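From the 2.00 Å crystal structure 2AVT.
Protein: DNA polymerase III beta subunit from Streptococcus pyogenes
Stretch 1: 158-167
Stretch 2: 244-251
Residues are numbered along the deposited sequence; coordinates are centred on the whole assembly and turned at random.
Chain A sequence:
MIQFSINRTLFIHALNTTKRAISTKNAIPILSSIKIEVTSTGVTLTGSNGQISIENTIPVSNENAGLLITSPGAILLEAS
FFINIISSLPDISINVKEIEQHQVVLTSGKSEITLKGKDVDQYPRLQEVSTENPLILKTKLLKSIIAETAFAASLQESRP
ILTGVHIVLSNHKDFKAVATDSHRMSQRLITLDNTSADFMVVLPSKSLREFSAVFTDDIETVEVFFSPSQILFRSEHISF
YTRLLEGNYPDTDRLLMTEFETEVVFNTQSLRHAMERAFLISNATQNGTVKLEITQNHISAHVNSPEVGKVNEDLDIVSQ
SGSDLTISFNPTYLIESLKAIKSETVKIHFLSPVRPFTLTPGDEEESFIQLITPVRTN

Stretch 1, residues 158-167: SRPILTGVHI
Stretch 2 244-251: LLEGNYPD

This is a mainly apolar contact between a tight turn leading into a strand and an irregular extended segment, with no direct hydrogen bond across it and one water joining the two sides. In stretch 1, residues 160-163 have helical phi/psi (Ile161 -47/-37, Leu162 -74/-12), and Thr163 N donates to Pro160 O at 2.7 Å. From Gly164 (-105/-178) the chain extends as a strand through Ile167. Stretch 2 has no regular structure; Leu245 (-86/121) and Tyr249 (-73/144) are extended, whereas Gly247 adopts 123/173, where a side chain would jam against the preceding carbonyl. The register is set by Ile161 and Tyr249, whose CA atoms lie 6.0 Å apart.

Tyr249 (chi1 t, chi2 77°) is the most heavily covered residue. His166 (chi1 t, chi2 -163°) lies over one face of its ring: the centroids are 4.6 Å apart and the planes meet obliquely at 38°. Each CB sits over the other's ring, His166 CB 3.6 Å from the Tyr249 centroid and Tyr249 CB 3.8 Å from the His166 centroid, so two CH-pi contacts reinforce the pair. At the tyrosine's edge, Ile161 O approaches Tyr249 CE1 at 3.3 Å, placing a carbonyl near the electropositive ring rim. The phenol combines this apolar ring with a polar tip: Tyr249 OH lies 2.7 Å from the oxygen of a water, and that same water oxygen is 3.0 Å from Leu162 O and 2.5 Å from Gly164 O, within hydrogen-bonding distance of all three.

Aliphatic groups fill the remaining space. Ile161 (p, p) brings CD1 to 3.9 Å from Pro250 CD, and Leu162 (m, t) brings CD2 to 3.8 Å from Pro250 CG. Leu245 (m, t) points toward the turn, its CD1 3.5 Å from both Pro160 O and Gly164 N. Glycine suits position 164 because an ideal CB would lie 2.8 Å from Leu245 CD1, a clash.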

# COMPACT_ATOMS: atom_id res chain seq x y z
N SER A 158 1.24 -28.94 -0.39
CA SER A 158 1.62 -30.35 -0.32
C SER A 158 0.54 -31.15 0.41
O SER A 158 0.24 -32.28 0.03
CB SER A 158 2.96 -30.50 0.39
OG SER A 158 2.91 -30.01 1.71
N ARG A 159 -0.02 -30.56 1.46
CA ARG A 159 -1.07 -31.22 2.23
C ARG A 159 -2.27 -30.30 2.36
O ARG A 159 -2.31 -29.43 3.23
CB ARG A 159 -0.57 -31.61 3.62
CG ARG A 159 -1.48 -32.60 4.35
CD ARG A 159 -1.01 -32.87 5.77
NE ARG A 159 -1.72 -34.00 6.38
CZ ARG A 159 -1.55 -34.41 7.63
NH1 ARG A 159 -0.69 -33.79 8.43
NH2 ARG A 159 -2.23 -35.45 8.08
N PRO A 160 -3.27 -30.48 1.49
CA PRO A 160 -4.52 -29.71 1.43
C PRO A 160 -5.25 -29.51 2.76
O PRO A 160 -5.47 -28.39 3.19
CB PRO A 160 -5.36 -30.51 0.43
CG PRO A 160 -4.33 -31.05 -0.50
CD PRO A 160 -3.26 -31.53 0.46
N ILE A 161 -5.61 -30.62 3.41
CA ILE A 161 -6.33 -30.56 4.68
C ILE A 161 -5.79 -29.59 5.73
O ILE A 161 -6.58 -28.97 6.44
CB ILE A 161 -6.46 -31.97 5.32
CG1 ILE A 161 -5.10 -32.67 5.35
CG2 ILE A 161 -7.46 -32.80 4.54
CD1 ILE A 161 -4.21 -32.20 6.47
N LEU A 162 -4.47 -29.45 5.84
CA LEU A 162 -3.90 -28.53 6.82
C LEU A 162 -4.07 -27.07 6.42
O LEU A 162 -3.83 -26.16 7.21
CB LEU A 162 -2.41 -28.81 7.03
CG LEU A 162 -2.00 -30.08 7.78
CD1 LEU A 162 -0.56 -29.94 8.23
CD2 LEU A 162 -2.90 -30.29 8.99
N THR A 163 -4.47 -26.86 5.17
CA THR A 163 -4.67 -25.51 4.65
C THR A 163 -5.95 -24.90 5.20
O THR A 163 -6.11 -23.68 5.20
CB THR A 163 -4.75 -25.53 3.11
OG1 THR A 163 -3.60 -26.19 2.57
CG2 THR A 163 -4.80 -24.12 2.56
N GLY A 164 -6.85 -25.74 5.68
CA GLY A 164 -8.10 -25.22 6.21
C GLY A 164 -8.24 -25.22 7.72
O GLY A 164 -7.32 -25.58 8.45
N VAL A 165 -9.41 -24.79 8.18
CA VAL A 165 -9.73 -24.74 9.60
C VAL A 165 -10.71 -25.88 9.81
O VAL A 165 -11.71 -25.97 9.11
CB VAL A 165 -10.39 -23.40 9.99
CG1 VAL A 165 -10.76 -23.38 11.47
CG2 VAL A 165 -9.45 -22.25 9.68
N HIS A 166 -10.41 -26.77 10.75
CA HIS A 166 -11.32 -27.89 11.02
C HIS A 166 -12.42 -27.40 11.96
O HIS A 166 -12.13 -26.93 13.05
CB HIS A 166 -10.58 -29.06 11.69
CG HIS A 166 -11.38 -30.32 11.76
ND1 HIS A 166 -11.04 -31.37 12.60
CD2 HIS A 166 -12.49 -30.72 11.09
CE1 HIS A 166 -11.91 -32.35 12.44
NE2 HIS A 166 -12.80 -31.98 11.53
N ILE A 167 -13.66 -27.49 11.51
CA ILE A 167 -14.81 -27.06 12.33
C ILE A 167 -15.69 -28.28 12.53
O ILE A 167 -16.14 -28.89 11.56
CB ILE A 167 -15.65 -25.97 11.62
CG1 ILE A 167 -14.77 -24.81 11.17
CG2 ILE A 167 -16.72 -25.46 12.56
CD1 ILE A 167 -14.15 -24.05 12.30
N LEU A 244 -15.31 -26.86 0.08
CA LEU A 244 -14.76 -27.57 1.22
C LEU A 244 -13.55 -28.44 0.87
O LEU A 244 -13.47 -28.99 -0.23
CB LEU A 244 -15.83 -28.47 1.86
CG LEU A 244 -17.06 -27.79 2.48
CD1 LEU A 244 -17.98 -28.86 3.03
CD2 LEU A 244 -16.65 -26.84 3.57
N LEU A 245 -12.62 -28.55 1.81
CA LEU A 245 -11.45 -29.38 1.61
C LEU A 245 -11.84 -30.80 2.03
O LEU A 245 -12.26 -31.03 3.16
CB LEU A 245 -10.28 -28.88 2.45
CG LEU A 245 -9.70 -27.53 2.01
CD1 LEU A 245 -8.73 -27.00 3.05
CD2 LEU A 245 -9.02 -27.70 0.65
N GLU A 246 -11.75 -31.74 1.10
CA GLU A 246 -12.12 -33.12 1.40
C GLU A 246 -10.94 -33.86 2.02
O GLU A 246 -9.79 -33.46 1.85
CB GLU A 246 -12.56 -33.86 0.14
CG GLU A 246 -13.69 -33.19 -0.62
CD GLU A 246 -14.24 -34.06 -1.73
OE1 GLU A 246 -13.42 -34.71 -2.43
OE2 GLU A 246 -15.48 -34.10 -1.90
N GLY A 247 -11.25 -34.93 2.73
CA GLY A 247 -10.21 -35.71 3.36
C GLY A 247 -10.41 -35.83 4.85
O GLY A 247 -11.30 -35.21 5.44
N ASN A 248 -9.55 -36.64 5.46
CA ASN A 248 -9.57 -36.90 6.89
C ASN A 248 -8.64 -35.91 7.58
O ASN A 248 -7.43 -35.95 7.38
CB ASN A 248 -9.06 -38.32 7.14
CG ASN A 248 -9.68 -39.34 6.20
OD1 ASN A 248 -10.78 -39.83 6.43
ND2 ASN A 248 -8.97 -39.64 5.11
N TYR A 249 -9.19 -35.01 8.39
CA TYR A 249 -8.35 -34.05 9.10
C TYR A 249 -7.62 -34.83 10.19
O TYR A 249 -8.19 -35.75 10.78
CB TYR A 249 -9.20 -32.94 9.72
CG TYR A 249 -8.38 -31.75 10.17
CD1 TYR A 249 -7.92 -30.82 9.25
CD2 TYR A 249 -8.04 -31.58 11.50
CE1 TYR A 249 -7.13 -29.75 9.64
CE2 TYR A 249 -7.26 -30.53 11.91
CZ TYR A 249 -6.80 -29.61 10.97
OH TYR A 249 -6.01 -28.57 11.38
N PRO A 250 -6.36 -34.48 10.49
CA PRO A 250 -5.61 -35.19 11.53
C PRO A 250 -6.24 -35.12 12.92
O PRO A 250 -7.00 -34.21 13.22
CB PRO A 250 -4.23 -34.52 11.47
CG PRO A 250 -4.54 -33.14 10.98
CD PRO A 250 -5.55 -33.40 9.89
N ASP A 251 -5.92 -36.11 13.74
CA ASP A 251 -6.43 -36.18 15.11
C ASP A 251 -5.67 -35.14 15.92
O ASP A 251 -4.53 -35.36 16.32
CB ASP A 251 -6.17 -37.57 15.69
CG ASP A 251 -6.75 -37.73 17.08
OD1 ASP A 251 -6.63 -36.79 17.90
OD2 ASP A 251 -7.31 -38.81 17.37
O HOH W 1 -5.37 -26.57 9.72